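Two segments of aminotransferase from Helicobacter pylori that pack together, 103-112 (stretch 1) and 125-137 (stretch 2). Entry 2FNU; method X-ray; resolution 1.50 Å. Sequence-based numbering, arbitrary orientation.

Stretch 1 103-112: IKNDGNIDEL
Stretch 2 125-137: IVSVDYAGKSVEV

Stretch 1 (103-112) has no regular helix or strand; a type I beta turn runs from Lys 104 to Gly 107, closed by a hydrogen bond from Gly 107 N to Lys 104 O (3.0 Å). Stretch 2 leaves a strand at 125-128 and loops to Glu 136, the N-cap of a helix. Nearest CA pairs set the register: Asn 108 with Tyr 130 (5.7 Å), Ile 109 with Ser 127 (6.4 Å), Glu 111 with Glu 136 (6.7 Å).

Asn 108 is the central clasp. Its CA-to-CB bond points sideways, but chi1 -84° (m) and chi2 -17° bring the amide to the loop: OD1 accepts from Tyr 130 N (2.8 Å) and ND2 donates to Lys 133 O (3.0 Å). Asp 106, chi1 61° (p), serves two partners: OD1 accepts from Asn 108 N (3.0 Å), and OD2 forms a salt bridge with NZ of Lys 133 (2.9 Å), whose all-t chain spans the gap fully extended. Gly 107 (phi/psi 89/-13) lays its CA over one face of the Tyr 130 ring (chi1 178°, t; chi2 -91°); an ideal CB there would lie 2.7 Å from Tyr 130 CD1, a clash.

Ile 109 (t, t) supplies apolar contact, CG2 reaching Ser 127 CB at 3.9 Å and Val 135 CG1 at 4.4 Å. Lys 104 (m, t, m, t) curls so that NZ meets Glu 111 OE1 (2.9 Å) in a salt bridge within stretch 1; Glu 136 CG packs 3.6 Å from that NZ and 3.5 Å from that OE1.

Three waters bridge the stretches. Water 1 donates to Asp 106 O (2.8 Å) and Tyr 130 O (2.9 Å); water 2 links Ile 109 N (2.9 Å) to Val 128 O (2.6 Å); water 3 joins Ile 109 O and Glu 111 OE1 (both 2.8 Å) to Glu 136 N (2.9 Å).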

# COMPACT_ATOMS: atom_id res chain seq x y z
N ILE B 103 -10.25 -1.40 29.46
CA ILE B 103 -8.91 -0.85 29.49
C ILE B 103 -8.58 -0.30 30.88
O ILE B 103 -9.44 -0.22 31.76
CB ILE B 103 -8.70 0.25 28.42
CG1 ILE B 103 -9.64 1.44 28.68
CG2 ILE B 103 -8.88 -0.30 26.99
CD1 ILE B 103 -8.98 2.77 28.34
N LYS B 104 -7.32 0.08 31.06
CA LYS B 104 -6.86 0.65 32.32
C LYS B 104 -6.69 2.15 32.25
O LYS B 104 -6.85 2.76 31.18
CB LYS B 104 -5.51 0.02 32.67
CG LYS B 104 -5.57 -1.52 32.81
CD LYS B 104 -4.22 -2.13 33.15
CE LYS B 104 -3.20 -1.94 32.02
NZ LYS B 104 -1.92 -2.67 32.36
N ASN B 105 -6.33 2.75 33.38
CA ASN B 105 -6.15 4.19 33.44
C ASN B 105 -5.08 4.73 32.50
O ASN B 105 -5.11 5.90 32.15
CB ASN B 105 -5.84 4.61 34.88
CG ASN B 105 -7.00 4.38 35.82
OD1 ASN B 105 -8.13 4.81 35.55
ND2 ASN B 105 -6.74 3.71 36.94
N ASP B 106 -4.15 3.87 32.08
CA ASP B 106 -3.07 4.30 31.19
C ASP B 106 -3.41 4.10 29.72
O ASP B 106 -2.57 4.30 28.86
CB ASP B 106 -1.75 3.60 31.56
CG ASP B 106 -1.81 2.08 31.43
OD1 ASP B 106 -2.81 1.54 30.89
OD2 ASP B 106 -0.84 1.42 31.85
N GLY B 107 -4.66 3.72 29.45
CA GLY B 107 -5.11 3.52 28.07
C GLY B 107 -4.91 2.12 27.52
O GLY B 107 -5.47 1.80 26.47
N ASN B 108 -4.13 1.29 28.22
CA ASN B 108 -3.84 -0.06 27.73
C ASN B 108 -4.89 -1.10 28.08
O ASN B 108 -5.60 -0.97 29.08
CB ASN B 108 -2.47 -0.52 28.24
CG ASN B 108 -1.32 -0.03 27.37
OD1 ASN B 108 -1.53 0.40 26.25
ND2 ASN B 108 -0.10 -0.10 27.90
N ILE B 109 -4.98 -2.14 27.26
CA ILE B 109 -5.95 -3.21 27.48
C ILE B 109 -5.75 -3.77 28.90
O ILE B 109 -4.62 -3.90 29.37
CB ILE B 109 -5.79 -4.30 26.38
CG1 ILE B 109 -7.03 -5.19 26.27
CG2 ILE B 109 -4.52 -5.15 26.59
CD1 ILE B 109 -6.98 -6.15 25.06
N ASP B 110 -6.86 -4.06 29.59
CA ASP B 110 -6.79 -4.55 30.96
C ASP B 110 -6.54 -6.05 30.98
O ASP B 110 -7.45 -6.83 30.74
CB ASP B 110 -8.09 -4.19 31.69
CG ASP B 110 -8.09 -4.61 33.15
OD1 ASP B 110 -9.13 -4.35 33.81
OD2 ASP B 110 -7.07 -5.18 33.62
N GLU B 111 -5.30 -6.45 31.27
CA GLU B 111 -4.92 -7.86 31.20
C GLU B 111 -5.71 -8.72 32.20
O GLU B 111 -5.82 -9.96 32.01
CB GLU B 111 -3.40 -8.05 31.38
CG GLU B 111 -2.86 -7.76 32.78
CD GLU B 111 -2.71 -6.28 33.15
OE1 GLU B 111 -2.83 -5.38 32.27
OE2 GLU B 111 -2.43 -5.99 34.33
N LEU B 112 -6.25 -8.07 33.23
CA LEU B 112 -7.05 -8.79 34.25
C LEU B 112 -8.51 -9.00 33.84
O LEU B 112 -9.26 -9.70 34.53
CB LEU B 112 -7.00 -8.07 35.61
CG LEU B 112 -5.62 -7.90 36.24
CD1 LEU B 112 -5.75 -7.26 37.62
CD2 LEU B 112 -4.86 -9.22 36.32
N ILE B 125 -5.67 -12.83 20.82
CA ILE B 125 -5.83 -11.54 21.50
C ILE B 125 -4.92 -10.54 20.78
O ILE B 125 -3.75 -10.85 20.55
CB ILE B 125 -5.47 -11.62 23.00
CG1 ILE B 125 -6.37 -12.66 23.69
CG2 ILE B 125 -5.57 -10.24 23.67
CD1 ILE B 125 -6.11 -12.81 25.19
N VAL B 126 -5.46 -9.36 20.41
CA VAL B 126 -4.64 -8.30 19.82
C VAL B 126 -4.59 -7.13 20.80
O VAL B 126 -5.61 -6.48 21.04
CB VAL B 126 -5.22 -7.79 18.47
CG1 VAL B 126 -4.40 -6.57 17.96
CG2 VAL B 126 -5.23 -8.91 17.43
N SER B 127 -3.41 -6.88 21.38
CA SER B 127 -3.22 -5.73 22.26
C SER B 127 -2.58 -4.58 21.48
O SER B 127 -2.04 -4.79 20.39
CB SER B 127 -2.33 -6.10 23.46
OG SER B 127 -1.07 -6.61 23.01
N VAL B 128 -2.64 -3.39 22.07
CA VAL B 128 -2.04 -2.18 21.50
C VAL B 128 -1.20 -1.50 22.59
O VAL B 128 -1.68 -1.31 23.72
CB VAL B 128 -3.14 -1.20 21.06
CG1 VAL B 128 -2.55 0.16 20.63
CG2 VAL B 128 -3.93 -1.83 19.92
N ASP B 129 0.02 -1.10 22.25
CA ASP B 129 0.87 -0.39 23.21
C ASP B 129 0.50 1.08 23.08
O ASP B 129 1.07 1.82 22.27
CB ASP B 129 2.34 -0.64 22.89
CG ASP B 129 2.69 -2.11 22.92
OD1 ASP B 129 2.22 -2.82 23.85
OD2 ASP B 129 3.40 -2.57 22.01
N TYR B 130 -0.49 1.51 23.88
CA TYR B 130 -1.03 2.85 23.72
C TYR B 130 0.00 3.91 24.09
O TYR B 130 0.57 3.88 25.18
CB TYR B 130 -2.28 3.00 24.59
CG TYR B 130 -2.87 4.39 24.52
CD1 TYR B 130 -2.48 5.37 25.43
CD2 TYR B 130 -3.81 4.71 23.56
CE1 TYR B 130 -3.01 6.64 25.38
CE2 TYR B 130 -4.35 5.99 23.49
CZ TYR B 130 -3.93 6.95 24.40
OH TYR B 130 -4.47 8.22 24.36
N ALA B 131 0.19 4.86 23.16
CA ALA B 131 1.14 5.97 23.30
C ALA B 131 2.59 5.54 23.29
O ALA B 131 3.49 6.37 23.46
CB ALA B 131 0.84 6.82 24.58
N GLY B 132 2.82 4.24 23.06
CA GLY B 132 4.16 3.66 23.18
C GLY B 132 4.38 2.86 24.44
O GLY B 132 5.39 2.18 24.57
N LYS B 133 3.44 2.91 25.38
CA LYS B 133 3.63 2.18 26.64
C LYS B 133 3.31 0.70 26.44
O LYS B 133 2.20 0.34 26.05
CB LYS B 133 2.73 2.76 27.73
CG LYS B 133 2.94 2.06 29.07
CD LYS B 133 2.00 2.63 30.13
CE LYS B 133 2.40 2.19 31.52
NZ LYS B 133 1.52 2.90 32.53
N SER B 134 4.29 -0.16 26.73
CA SER B 134 4.04 -1.60 26.59
C SER B 134 2.89 -2.04 27.47
O SER B 134 2.78 -1.63 28.63
CB SER B 134 5.30 -2.40 26.98
OG SER B 134 5.04 -3.80 26.90
N VAL B 135 2.04 -2.92 26.91
CA VAL B 135 1.06 -3.61 27.74
C VAL B 135 1.76 -4.59 28.68
O VAL B 135 2.99 -4.74 28.64
CB VAL B 135 0.06 -4.39 26.86
CG1 VAL B 135 -0.58 -3.44 25.84
CG2 VAL B 135 0.76 -5.56 26.13
N GLU B 136 0.97 -5.23 29.55
CA GLU B 136 1.51 -6.19 30.50
C GLU B 136 1.77 -7.51 29.80
O GLU B 136 0.95 -8.45 29.81
CB GLU B 136 0.56 -6.33 31.70
CG GLU B 136 0.67 -5.17 32.67
CD GLU B 136 2.08 -5.07 33.24
OE1 GLU B 136 2.70 -4.00 33.11
OE2 GLU B 136 2.58 -6.08 33.77
N VAL B 137 2.93 -7.56 29.15
CA VAL B 137 3.25 -8.62 28.22
C VAL B 137 3.24 -10.03 28.85
O VAL B 137 2.71 -10.97 28.25
CB VAL B 137 4.61 -8.32 27.52
CG1 VAL B 137 5.27 -9.59 27.01
CG2 VAL B 137 4.40 -7.29 26.39
O HOH W 1 -0.03 4.88 27.84
O HOH W 2 -4.10 -1.94 24.55
O HOH W 3 -1.91 -4.70 29.70